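Local coordinates for protein deoxyribodipyrimidine photo-lyase (Oryza sativa Japonica Group, PDB 3UMV) that uses light to split cyclobutane pyrimidine dimers in UV-damaged DNA back into pyrimidines, with FAD as its cofactor, at residues Glu246-Glu251 with Ser285-Phe290. Residues are numbered along the deposited sequence; the frame is centred on the assembly and turned at random.
With FAD (flavin-adenine dinucleotide), chain I.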
ATOM      1  N   GLU A 246       1.190  -9.978 -10.830  1.00 22.76           N
ATOM      2  CA  GLU A 246       0.203 -10.957 -10.370  1.00 20.01           C
ATOM      3  C   GLU A 246       0.766 -12.369 -10.255  1.00 20.26           C
ATOM      4  O   GLU A 246       0.556 -13.045  -9.249  1.00 23.57           O
ATOM      5  CB  GLU A 246      -0.999 -11.004 -11.314  1.00 22.75           C
ATOM      6  CG  GLU A 246      -1.804  -9.727 -11.405  1.00 18.39           C
ATOM      7  CD  GLU A 246      -3.106  -9.926 -12.178  1.00 25.89           C
ATOM      8  OE1 GLU A 246      -3.177  -9.493 -13.352  1.00 26.88           O
ATOM      9  OE2 GLU A 246      -4.055 -10.515 -11.613  1.00 25.81           O
ATOM     10  N   GLU A 247       1.459 -12.814 -11.295  1.00 22.44           N
ATOM     11  CA  GLU A 247       1.946 -14.187 -11.359  1.00 24.29           C
ATOM     12  C   GLU A 247       2.911 -14.467 -10.202  1.00 25.23           C
ATOM     13  O   GLU A 247       2.772 -15.466  -9.500  1.00 29.66           O
ATOM     14  CB  GLU A 247       2.596 -14.441 -12.721  1.00 32.52           C
ATOM     15  CG  GLU A 247       3.026 -15.869 -12.980  1.00 42.97           C
ATOM     16  CD  GLU A 247       3.261 -16.130 -14.458  1.00 54.20           C
ATOM     17  OE1 GLU A 247       2.474 -15.613 -15.282  1.00 56.79           O
ATOM     18  OE2 GLU A 247       4.230 -16.843 -14.797  1.00 59.27           O
ATOM     19  N   ALA A 248       3.878 -13.579  -9.993  1.00 23.85           N
ATOM     20  CA  ALA A 248       4.841 -13.745  -8.908  1.00 22.23           C
ATOM     21  C   ALA A 248       4.181 -13.583  -7.540  1.00 21.63           C
ATOM     22  O   ALA A 248       4.623 -14.186  -6.560  1.00 21.95           O
ATOM     23  CB  ALA A 248       5.999 -12.759  -9.055  1.00 21.28           C
ATOM     24  N   ALA A 249       3.127 -12.766  -7.476  1.00 20.60           N
ATOM     25  CA  ALA A 249       2.442 -12.505  -6.205  1.00 15.90           C
ATOM     26  C   ALA A 249       1.701 -13.747  -5.706  1.00 17.51           C
ATOM     27  O   ALA A 249       1.760 -14.099  -4.524  1.00 23.97           O
ATOM     28  CB  ALA A 249       1.462 -11.313  -6.344  1.00 14.29           C
ATOM     29  N   ILE A 250       0.997 -14.405  -6.611  1.00 21.82           N
ATOM     30  CA  ILE A 250       0.274 -15.619  -6.258  1.00 23.66           C
ATOM     31  C   ILE A 250       1.255 -16.709  -5.865  1.00 26.30           C
ATOM     32  O   ILE A 250       0.993 -17.472  -4.937  1.00 23.50           O
ATOM     33  CB  ILE A 250      -0.662 -16.065  -7.392  1.00 28.33           C
ATOM     34  CG1 ILE A 250      -1.704 -14.976  -7.640  1.00 34.81           C
ATOM     35  CG2 ILE A 250      -1.338 -17.390  -7.047  1.00 30.56           C
ATOM     36  CD1 ILE A 250      -2.363 -15.054  -8.999  1.00 41.62           C
ATOM     37  N   GLU A 251       2.394 -16.767  -6.553  1.00 21.60           N
ATOM     38  CA  GLU A 251       3.445 -17.719  -6.191  1.00 24.51           C
ATOM     39  C   GLU A 251       3.970 -17.466  -4.771  1.00 26.41           C
ATOM     40  O   GLU A 251       4.251 -18.415  -4.036  1.00 27.62           O
ATOM     41  CB  GLU A 251       4.580 -17.687  -7.222  1.00 29.25           C
ATOM     42  CG  GLU A 251       5.739 -18.646  -6.938  1.00 38.03           C
ATOM     43  CD  GLU A 251       5.402 -20.101  -7.242  1.00 48.35           C
ATOM     44  OE1 GLU A 251       6.141 -20.991  -6.761  1.00 51.61           O
ATOM     45  OE2 GLU A 251       4.408 -20.356  -7.962  1.00 50.70           O
ATOM     46  N   SER A 285       3.708  -7.615   1.383  1.00 14.69           N
ATOM     47  CA  SER A 285       3.470  -6.165   1.316  1.00 17.61           C
ATOM     48  C   SER A 285       3.869  -5.500  -0.010  1.00 17.48           C
ATOM     49  O   SER A 285       3.210  -4.568  -0.456  1.00 16.30           O
ATOM     50  CB  SER A 285       4.115  -5.447   2.499  1.00 13.71           C
ATOM     51  OG  SER A 285       5.527  -5.535   2.458  1.00 16.86           O
ATOM     52  N   PRO A 286       4.940  -5.965  -0.657  1.00 15.92           N
ATOM     53  CA  PRO A 286       5.238  -5.298  -1.935  1.00 15.90           C
ATOM     54  C   PRO A 286       4.076  -5.460  -2.917  1.00 15.79           C
ATOM     55  O   PRO A 286       3.586  -4.505  -3.520  1.00 17.94           O
ATOM     56  CB  PRO A 286       6.476  -6.037  -2.442  1.00 21.25           C
ATOM     57  CG  PRO A 286       7.094  -6.648  -1.212  1.00 23.46           C
ATOM     58  CD  PRO A 286       5.962  -6.967  -0.286  1.00 20.01           C
ATOM     59  N   TYR A 287       3.606  -6.697  -3.037  1.00 15.14           N
ATOM     60  CA  TYR A 287       2.483  -7.028  -3.901  1.00 13.73           C
ATOM     61  C   TYR A 287       1.167  -6.355  -3.490  1.00 18.40           C
ATOM     62  O   TYR A 287       0.429  -5.862  -4.334  1.00 19.23           O
ATOM     63  CB  TYR A 287       2.327  -8.544  -3.933  1.00 15.83           C
ATOM     64  CG  TYR A 287       3.580  -9.242  -4.417  1.00 15.33           C
ATOM     65  CD1 TYR A 287       4.311 -10.090  -3.578  1.00 15.65           C
ATOM     66  CD2 TYR A 287       4.013  -9.091  -5.725  1.00 17.07           C
ATOM     67  CE1 TYR A 287       5.465 -10.732  -4.035  1.00 15.81           C
ATOM     68  CE2 TYR A 287       5.154  -9.729  -6.181  1.00 15.44           C
ATOM     69  CZ  TYR A 287       5.865 -10.557  -5.346  1.00 16.77           C
ATOM     70  OH  TYR A 287       6.990 -11.189  -5.827  1.00 23.74           O
ATOM     71  N   LEU A 288       0.889  -6.313  -2.195  1.00 15.23           N
ATOM     72  CA  LEU A 288      -0.335  -5.704  -1.700  1.00 14.40           C
ATOM     73  C   LEU A 288      -0.300  -4.200  -1.930  1.00 15.82           C
ATOM     74  O   LEU A 288      -1.313  -3.598  -2.304  1.00 18.72           O
ATOM     75  CB  LEU A 288      -0.509  -6.008  -0.202  1.00 15.55           C
ATOM     76  CG  LEU A 288      -0.857  -7.465   0.127  1.00 16.90           C
ATOM     77  CD1 LEU A 288      -0.869  -7.667   1.631  1.00 15.20           C
ATOM     78  CD2 LEU A 288      -2.182  -7.876  -0.472  1.00 14.58           C
ATOM     79  N   HIS A 289       0.869  -3.586  -1.735  1.00 11.79           N
ATOM     80  CA  HIS A 289       0.960  -2.155  -1.967  1.00 11.39           C
ATOM     81  C   HIS A 289       0.575  -1.726  -3.389  1.00 15.24           C
ATOM     82  O   HIS A 289      -0.156  -0.748  -3.581  1.00 14.33           O
ATOM     83  CB  HIS A 289       2.349  -1.602  -1.672  1.00 14.78           C
ATOM     84  CG  HIS A 289       2.466  -0.168  -2.045  1.00 14.95           C
ATOM     85  ND1 HIS A 289       3.040   0.253  -3.226  1.00 16.42           N
ATOM     86  CD2 HIS A 289       1.973   0.940  -1.449  1.00 11.04           C
ATOM     87  CE1 HIS A 289       2.934   1.568  -3.317  1.00 12.21           C
ATOM     88  NE2 HIS A 289       2.292   2.007  -2.248  1.00 18.55           N
ATOM     89  N   PHE A 290       1.087  -2.452  -4.374  1.00 11.92           N
ATOM     90  CA  PHE A 290       0.846  -2.126  -5.767  1.00 10.32           C
ATOM     91  C   PHE A 290      -0.436  -2.794  -6.262  1.00 14.84           C
ATOM     92  O   PHE A 290      -0.825  -2.623  -7.408  1.00 15.53           O
ATOM     93  CB  PHE A 290       2.044  -2.548  -6.619  1.00 15.08           C
ATOM     94  CG  PHE A 290       3.265  -1.706  -6.394  1.00 14.90           C
ATOM     95  CD1 PHE A 290       3.336  -0.424  -6.911  1.00 16.55           C
ATOM     96  CD2 PHE A 290       4.339  -2.191  -5.656  1.00 19.12           C
ATOM     97  CE1 PHE A 290       4.460   0.363  -6.705  1.00 16.72           C
ATOM     98  CE2 PHE A 290       5.468  -1.412  -5.448  1.00 17.76           C
ATOM     99  CZ  PHE A 290       5.534  -0.133  -5.981  1.00 13.10           C
TER
HETATM  100  PA  FAD I 801       3.374  -9.806   7.449  1.00 15.32           P
HETATM  101  O1A FAD I 801       3.692  -9.923   8.909  1.00 20.21           O
HETATM  102  O2A FAD I 801       3.459 -11.099   6.686  1.00 16.35           O
HETATM  103  O5B FAD I 801       1.925  -9.144   7.307  1.00 16.20           O
HETATM  104  C5B FAD I 801       1.055  -9.466   6.244  1.00 20.26           C
HETATM  105  C4B FAD I 801       0.288  -8.215   5.803  1.00 15.98           C
HETATM  106  O4B FAD I 801      -0.459  -7.646   6.868  1.00 14.28           O
HETATM  107  C3B FAD I 801       1.221  -7.107   5.357  1.00 17.49           C
HETATM  108  O3B FAD I 801       1.623  -7.275   4.018  1.00 17.24           O
HETATM  109  C2B FAD I 801       0.342  -5.902   5.520  1.00 14.42           C
HETATM  110  O2B FAD I 801      -0.595  -5.853   4.461  1.00 18.60           O
HETATM  111  C1B FAD I 801      -0.421  -6.239   6.776  1.00 15.20           C
HETATM  112  N9A FAD I 801       0.234  -5.662   7.962  1.00 14.24           N
HETATM  113  C8A FAD I 801       1.144  -6.260   8.792  1.00 16.30           C
HETATM  114  N7A FAD I 801       1.470  -5.367   9.756  1.00 13.66           N
HETATM  115  C5A FAD I 801       0.789  -4.207   9.537  1.00 13.15           C
HETATM  116  C6A FAD I 801       0.724  -2.970  10.190  1.00 14.39           C
HETATM  117  N6A FAD I 801       1.353  -2.745  11.343  1.00 18.62           N
HETATM  118  N1A FAD I 801      -0.096  -1.978   9.698  1.00 14.33           N
HETATM  119  C2A FAD I 801      -0.855  -2.208   8.574  1.00 16.42           C
HETATM  120  N3A FAD I 801      -0.787  -3.423   7.930  1.00 15.00           N
HETATM  121  C4A FAD I 801       0.010  -4.402   8.414  1.00 14.60           C
HETATM  122  N1  FAD I 801       3.459  -1.339   5.879  1.00  9.88           N
HETATM  123  C2  FAD I 801       3.369  -1.118   4.536  1.00 14.62           C
HETATM  124  O2  FAD I 801       2.649  -1.872   3.880  1.00 15.69           O
HETATM  125  N3  FAD I 801       4.049  -0.065   3.949  1.00 11.32           N
HETATM  126  C4  FAD I 801       4.845   0.770   4.712  1.00 13.20           C
HETATM  127  O4  FAD I 801       5.455   1.706   4.184  1.00 14.63           O
HETATM  128  C4X FAD I 801       4.921   0.543   6.081  1.00 15.67           C
HETATM  129  N5  FAD I 801       5.705   1.329   6.893  1.00 16.42           N
HETATM  130  C5X FAD I 801       5.752   1.101   8.255  1.00 13.22           C
HETATM  131  C6  FAD I 801       6.528   1.928   9.078  1.00 10.28           C
HETATM  132  C7  FAD I 801       6.582   1.696  10.455  1.00 10.31           C
HETATM  133  C7M FAD I 801       7.413   2.608  11.320  1.00  9.76           C
HETATM  134  C8  FAD I 801       5.863   0.627  10.998  1.00 11.96           C
HETATM  135  C8M FAD I 801       5.884   0.326  12.467  1.00 12.83           C
HETATM  136  C9  FAD I 801       5.109  -0.190  10.172  1.00  9.70           C
HETATM  137  C9A FAD I 801       5.051   0.046   8.811  1.00 11.51           C
HETATM  138  N10 FAD I 801       4.300  -0.776   7.996  1.00 10.48           N
HETATM  139  C10 FAD I 801       4.237  -0.511   6.649  1.00  9.86           C
HETATM  140  C1' FAD I 801       3.510  -1.954   8.550  1.00 12.56           C
HETATM  141  C2' FAD I 801       4.302  -3.300   8.572  1.00 12.97           C
HETATM  142  O2' FAD I 801       5.614  -3.204   9.139  1.00 14.04           O
HETATM  143  C3' FAD I 801       4.439  -3.969   7.192  1.00 12.98           C
HETATM  144  O3' FAD I 801       3.176  -4.038   6.585  1.00 13.37           O
HETATM  145  C4' FAD I 801       5.019  -5.383   7.258  1.00 15.73           C
HETATM  146  O4' FAD I 801       6.299  -5.347   7.861  1.00 18.20           O
HETATM  147  C5' FAD I 801       5.085  -5.937   5.836  1.00 13.94           C
HETATM  148  O5' FAD I 801       5.832  -7.122   5.695  1.00 11.85           O
HETATM  149  P   FAD I 801       5.067  -8.497   5.382  1.00 13.52           P
HETATM  150  O1P FAD I 801       4.129  -8.334   4.202  1.00 15.62           O
HETATM  151  O2P FAD I 801       6.081  -9.592   5.173  1.00 14.02           O
HETATM  152  O3P FAD I 801       4.327  -8.653   6.807  1.00 15.16           O
HETATM  153  O   HOH W   1       7.327 -14.466  -5.734  1.00 27.88           O
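Behind the FAD site, the short helix 285-290, whose first turn meets the cofactor diphosphate, packs against helix 246-254 by laying the ring of Y287 on A249. The touch is a CH-pi contact: A249 CA stands 3.7 Å from the centroid of the Y287 ring, 7° off its normal and so almost directly over the centre. The methyl group of A249 covers the root of the same face, with its CB 3.4 Å from CD2 of Y287, a close fit. With chi1 at -58°, CG of Y287 lies opposite its own carbonyl carbon, and the ring reaches across to the backbone of helix 246-254. At its far end the hydroxyl comes beside the methyl group of A248, with OH of Y287 3.7 Å from CB of A248. One water bridges the helices there, donating to the carbonyl O of A248 at 2.8 Å and to OH of Y287 at 3.3 Å; the hydroxyl is also hydrogen-bonded to the carbonyl O of E243, just ahead of the helix. A leucine in place of Y287 would probably leave the E243 carbonyl and the bridging water without their hydroxyl partner and strip the flat cover from A249. On the cofactor side of helix 285-290, the amide N of S285 donates to O1P of FAD at 2.9 Å, while OG of S285 is held by D427, another FAD-binding residue. CD1 of L288 lies 3.4 Å from O2B of the adenosine ribose. The helix thus spans from the diphosphate and adenosine ribose of FAD to helix 246-254, while helix 87-106 adjoins the contact through F92, which touches Y287, and L93, which meets F290.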